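Local coordinates for cellulosomal scaffoldin adaptor protein B (Acetivibrio cellulolyticus, PDB 3BWZ), which acts as a cellulosome scaffoldin, its type II cohesin module, the part crystallised here, probably docking dockerin-bearing partners during cellulosome assembly, at residues A[16-30]-A[109-123]. Numbering follows the deposited sequence. Where two conformers were deposited one is given.
Sequences ASVGEIVTASINIKN and QTGTVAVVKFKVLKE
T110 OG1 is held by two partners: the N30 backbone N-H reaches it at 3.0 Å in a nearly straight bond (173°), and a water hydrogen-bonded to it donates to N30 OD1. N30 ND2 turns instead to the carbonyl of T4. From this end, strands 21-29 and 111-120 run antiparallel as neighbours in the β-sandwich of the cohesin domain.

On the partly exposed face, polar side chains pair across the strands. T112 OG1 donates to N27 OD1 over 2.7 Å, the hydroxyl standing above the amide plane (46° out of it) while the two side chains lie alongside each other. K117, bent at its last torsion (chi4 -75°), brings NZ back to donate to T23 OG1. The T23 methyl CG2 abuts V115 CG1 at only 3.3 Å, a tight contact.

The other face is apolar. A classic β-bulge sets V113 and A114 opposite I26, and in one of the two I26 conformers V113 CG2 meets I26 CG2 at 3.5 Å, the side chains crossing nearly at right angles. A24 CB lies at the edge of the F118 ring, and strand 34-42 covers I26. Beyond, V120 CB packs against S17 O of the type II turn 17-20, where G19 N donates to V120 O at 2.7 Å.

Backbone bonds thus set the register, while one face adds polar side-chain pairs and the other contributes hydrocarbon to the sandwich core.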
# COMPACT_ATOMS: atom_id res chain seq x y z
N ALA A 16 -6.13 9.92 -15.87
CA ALA A 16 -7.33 9.09 -15.78
C ALA A 16 -8.54 10.01 -15.75
O ALA A 16 -8.60 10.96 -14.99
CB ALA A 16 -7.28 8.24 -14.50
N SER A 17 -9.51 9.68 -16.58
CA SER A 17 -10.75 10.45 -16.66
C SER A 17 -11.68 10.12 -15.49
O SER A 17 -11.53 9.11 -14.81
CB SER A 17 -11.47 10.16 -17.96
OG SER A 17 -10.62 10.48 -19.05
N VAL A 18 -12.66 10.99 -15.28
CA VAL A 18 -13.68 10.74 -14.28
C VAL A 18 -14.26 9.34 -14.52
O VAL A 18 -14.53 8.93 -15.65
CB VAL A 18 -14.76 11.80 -14.33
CG1 VAL A 18 -15.86 11.47 -13.35
CG2 VAL A 18 -14.15 13.17 -14.02
N GLY A 19 -14.43 8.63 -13.42
CA GLY A 19 -15.01 7.31 -13.43
C GLY A 19 -14.04 6.18 -13.67
O GLY A 19 -14.39 5.01 -13.44
N GLU A 20 -12.84 6.47 -14.14
CA GLU A 20 -11.88 5.42 -14.35
C GLU A 20 -11.34 4.88 -13.02
O GLU A 20 -11.38 5.55 -11.99
CB GLU A 20 -10.70 5.92 -15.18
CG GLU A 20 -10.98 6.07 -16.64
CD GLU A 20 -9.70 6.32 -17.42
OE1 GLU A 20 -8.72 5.56 -17.28
OE2 GLU A 20 -9.67 7.28 -18.17
N ILE A 21 -10.78 3.67 -13.09
CA ILE A 21 -10.10 3.07 -11.96
C ILE A 21 -8.59 3.24 -12.14
O ILE A 21 -8.03 2.89 -13.19
CB ILE A 21 -10.45 1.57 -11.82
CG1 ILE A 21 -11.97 1.38 -11.73
CG2 ILE A 21 -9.74 0.97 -10.61
CD1 ILE A 21 -12.67 2.19 -10.67
N VAL A 22 -7.95 3.75 -11.10
CA VAL A 22 -6.50 3.85 -11.03
C VAL A 22 -6.03 2.83 -10.01
O VAL A 22 -6.52 2.81 -8.86
CB VAL A 22 -6.09 5.28 -10.58
CG1 VAL A 22 -4.58 5.36 -10.34
CG2 VAL A 22 -6.56 6.33 -11.58
N THR A 23 -5.11 1.96 -10.40
CA THR A 23 -4.63 0.91 -9.53
C THR A 23 -3.30 1.31 -8.94
O THR A 23 -2.32 1.50 -9.68
CB THR A 23 -4.54 -0.42 -10.30
OG1 THR A 23 -5.83 -0.77 -10.81
CG2 THR A 23 -4.06 -1.55 -9.40
N ALA A 24 -3.26 1.42 -7.62
CA ALA A 24 -2.05 1.74 -6.89
C ALA A 24 -1.46 0.43 -6.34
O ALA A 24 -2.02 -0.21 -5.45
CB ALA A 24 -2.35 2.71 -5.75
N SER A 25 -0.32 0.05 -6.88
CA SER A 25 0.41 -1.11 -6.42
C SER A 25 1.49 -0.68 -5.44
O SER A 25 2.26 0.23 -5.70
CB SER A 25 1.07 -1.82 -7.61
OG SER A 25 0.08 -2.33 -8.48
N ILE A 26 1.52 -1.33 -4.28
CA ILE A 26 2.50 -1.05 -3.25
C ILE A 26 3.63 -2.05 -3.42
O ILE A 26 3.48 -3.23 -3.13
CB ILE A 26 1.91 -1.13 -1.84
CG1 ILE A 26 0.72 -0.18 -1.65
CG2 ILE A 26 3.02 -0.82 -0.84
CD1 ILE A 26 -0.11 -0.50 -0.51
N ASN A 27 4.75 -1.57 -3.95
CA ASN A 27 5.84 -2.42 -4.41
C ASN A 27 7.06 -2.25 -3.55
O ASN A 27 7.52 -1.12 -3.33
CB ASN A 27 6.21 -2.11 -5.87
CG ASN A 27 5.11 -2.47 -6.83
OD1 ASN A 27 4.13 -3.09 -6.47
ND2 ASN A 27 5.27 -2.05 -8.08
N ILE A 28 7.61 -3.37 -3.10
CA ILE A 28 8.88 -3.38 -2.40
C ILE A 28 9.98 -3.94 -3.29
O ILE A 28 9.69 -4.77 -4.15
CB ILE A 28 8.83 -4.13 -1.04
CG1 ILE A 28 8.59 -5.64 -1.20
CG2 ILE A 28 7.79 -3.51 -0.12
CD1 ILE A 28 8.77 -6.43 0.10
N LYS A 29 11.19 -3.49 -3.06
CA LYS A 29 12.37 -3.98 -3.73
C LYS A 29 13.48 -4.21 -2.72
O LYS A 29 13.85 -3.31 -1.97
CB LYS A 29 12.86 -2.96 -4.76
CG LYS A 29 13.99 -3.40 -5.61
CD LYS A 29 14.28 -2.40 -6.70
CE LYS A 29 15.39 -1.41 -6.36
NZ LYS A 29 15.04 -0.49 -5.24
N ASN A 30 14.05 -5.41 -2.76
CA ASN A 30 15.25 -5.74 -1.99
C ASN A 30 15.11 -5.46 -0.52
O ASN A 30 16.02 -4.93 0.10
CB ASN A 30 16.47 -5.02 -2.57
CG ASN A 30 16.71 -5.38 -4.00
OD1 ASN A 30 16.58 -6.54 -4.39
ND2 ASN A 30 17.03 -4.38 -4.82
N GLN A 109 11.45 -10.73 -1.00
CA GLN A 109 12.13 -9.45 -0.83
C GLN A 109 11.70 -8.39 -1.81
O GLN A 109 11.93 -7.19 -1.57
CB GLN A 109 13.65 -9.65 -0.90
CG GLN A 109 14.11 -10.70 0.12
CD GLN A 109 15.60 -10.75 0.32
OE1 GLN A 109 16.40 -10.28 -0.52
NE2 GLN A 109 15.99 -11.28 1.42
N THR A 110 11.10 -8.82 -2.92
CA THR A 110 10.71 -7.93 -4.01
C THR A 110 9.36 -8.37 -4.52
O THR A 110 9.17 -9.53 -4.88
CB THR A 110 11.74 -7.97 -5.15
OG1 THR A 110 12.98 -7.45 -4.64
CG2 THR A 110 11.30 -7.14 -6.34
N GLY A 111 8.40 -7.44 -4.55
CA GLY A 111 7.09 -7.74 -5.10
C GLY A 111 6.06 -6.74 -4.67
O GLY A 111 6.38 -5.73 -4.05
N THR A 112 4.81 -7.01 -5.03
CA THR A 112 3.70 -6.12 -4.71
C THR A 112 3.03 -6.66 -3.46
O THR A 112 2.50 -7.78 -3.47
CB THR A 112 2.70 -6.05 -5.89
OG1 THR A 112 3.40 -5.58 -7.06
CG2 THR A 112 1.51 -5.17 -5.58
N VAL A 113 3.06 -5.89 -2.39
CA VAL A 113 2.50 -6.35 -1.14
C VAL A 113 0.99 -6.26 -1.10
O VAL A 113 0.36 -7.02 -0.38
CB VAL A 113 3.13 -5.64 0.08
CG1 VAL A 113 4.61 -5.90 0.15
CG2 VAL A 113 2.87 -4.20 0.13
N ALA A 114 0.41 -5.31 -1.82
CA ALA A 114 -1.01 -5.03 -1.78
C ALA A 114 -1.32 -4.09 -2.92
O ALA A 114 -0.43 -3.39 -3.43
CB ALA A 114 -1.37 -4.37 -0.42
N VAL A 115 -2.60 -4.04 -3.28
CA VAL A 115 -3.10 -3.16 -4.30
C VAL A 115 -4.31 -2.41 -3.76
O VAL A 115 -5.19 -3.00 -3.13
CB VAL A 115 -3.50 -4.01 -5.52
CG1 VAL A 115 -4.18 -3.22 -6.57
CG2 VAL A 115 -2.29 -4.69 -6.10
N VAL A 116 -4.33 -1.10 -4.01
CA VAL A 116 -5.50 -0.29 -3.70
C VAL A 116 -5.96 0.34 -5.00
O VAL A 116 -5.23 1.10 -5.62
CB VAL A 116 -5.24 0.80 -2.63
CG1 VAL A 116 -6.54 1.58 -2.37
CG2 VAL A 116 -4.71 0.17 -1.36
N LYS A 117 -7.20 0.03 -5.39
CA LYS A 117 -7.81 0.63 -6.55
C LYS A 117 -8.64 1.83 -6.12
O LYS A 117 -9.33 1.80 -5.12
CB LYS A 117 -8.67 -0.41 -7.26
CG LYS A 117 -7.81 -1.47 -7.92
CD LYS A 117 -8.64 -2.64 -8.42
CE LYS A 117 -7.80 -3.60 -9.20
NZ LYS A 117 -7.47 -3.09 -10.55
N PHE A 118 -8.58 2.87 -6.94
CA PHE A 118 -9.30 4.11 -6.71
C PHE A 118 -10.14 4.48 -7.90
O PHE A 118 -9.65 4.54 -9.03
CB PHE A 118 -8.36 5.28 -6.40
CG PHE A 118 -7.61 5.16 -5.12
CD1 PHE A 118 -6.32 4.65 -5.08
CD2 PHE A 118 -8.17 5.61 -3.94
CE1 PHE A 118 -5.64 4.57 -3.89
CE2 PHE A 118 -7.49 5.54 -2.75
CZ PHE A 118 -6.22 5.03 -2.73
N LYS A 119 -11.41 4.77 -7.65
CA LYS A 119 -12.29 5.37 -8.65
C LYS A 119 -12.07 6.88 -8.66
O LYS A 119 -12.06 7.52 -7.60
CB LYS A 119 -13.73 5.02 -8.32
CG LYS A 119 -14.88 5.52 -9.19
CD LYS A 119 -16.24 5.47 -8.40
CE LYS A 119 -16.58 4.10 -7.82
NZ LYS A 119 -17.80 4.13 -6.91
N VAL A 120 -11.92 7.45 -9.85
CA VAL A 120 -11.71 8.88 -10.00
C VAL A 120 -13.06 9.60 -9.96
O VAL A 120 -13.89 9.45 -10.87
CB VAL A 120 -10.97 9.21 -11.32
CG1 VAL A 120 -10.81 10.71 -11.48
CG2 VAL A 120 -9.61 8.48 -11.34
N LEU A 121 -13.27 10.36 -8.90
CA LEU A 121 -14.51 11.13 -8.72
C LEU A 121 -14.46 12.47 -9.45
O LEU A 121 -15.49 12.94 -9.97
CB LEU A 121 -14.77 11.41 -7.24
CG LEU A 121 -14.82 10.17 -6.34
CD1 LEU A 121 -15.11 10.57 -4.87
CD2 LEU A 121 -15.83 9.14 -6.85
N LYS A 122 -13.29 13.10 -9.43
CA LYS A 122 -13.07 14.44 -9.98
C LYS A 122 -11.77 14.46 -10.74
O LYS A 122 -10.80 13.84 -10.31
CB LYS A 122 -13.01 15.50 -8.87
CG LYS A 122 -14.22 15.55 -7.98
CD LYS A 122 -14.15 16.71 -6.99
CE LYS A 122 -14.34 18.07 -7.63
NZ LYS A 122 -15.68 18.21 -8.26
N GLU A 123 -11.75 15.20 -11.83
CA GLU A 123 -10.57 15.36 -12.64
C GLU A 123 -9.72 16.51 -12.12
O GLU A 123 -9.94 17.67 -12.46
CB GLU A 123 -11.00 15.58 -14.09
CG GLU A 123 -9.90 15.50 -15.11
CD GLU A 123 -9.42 14.13 -15.38
OE1 GLU A 123 -8.48 13.98 -16.17
OE2 GLU A 123 -9.96 13.17 -14.79
O HOH W 1 15.04 -7.49 -6.39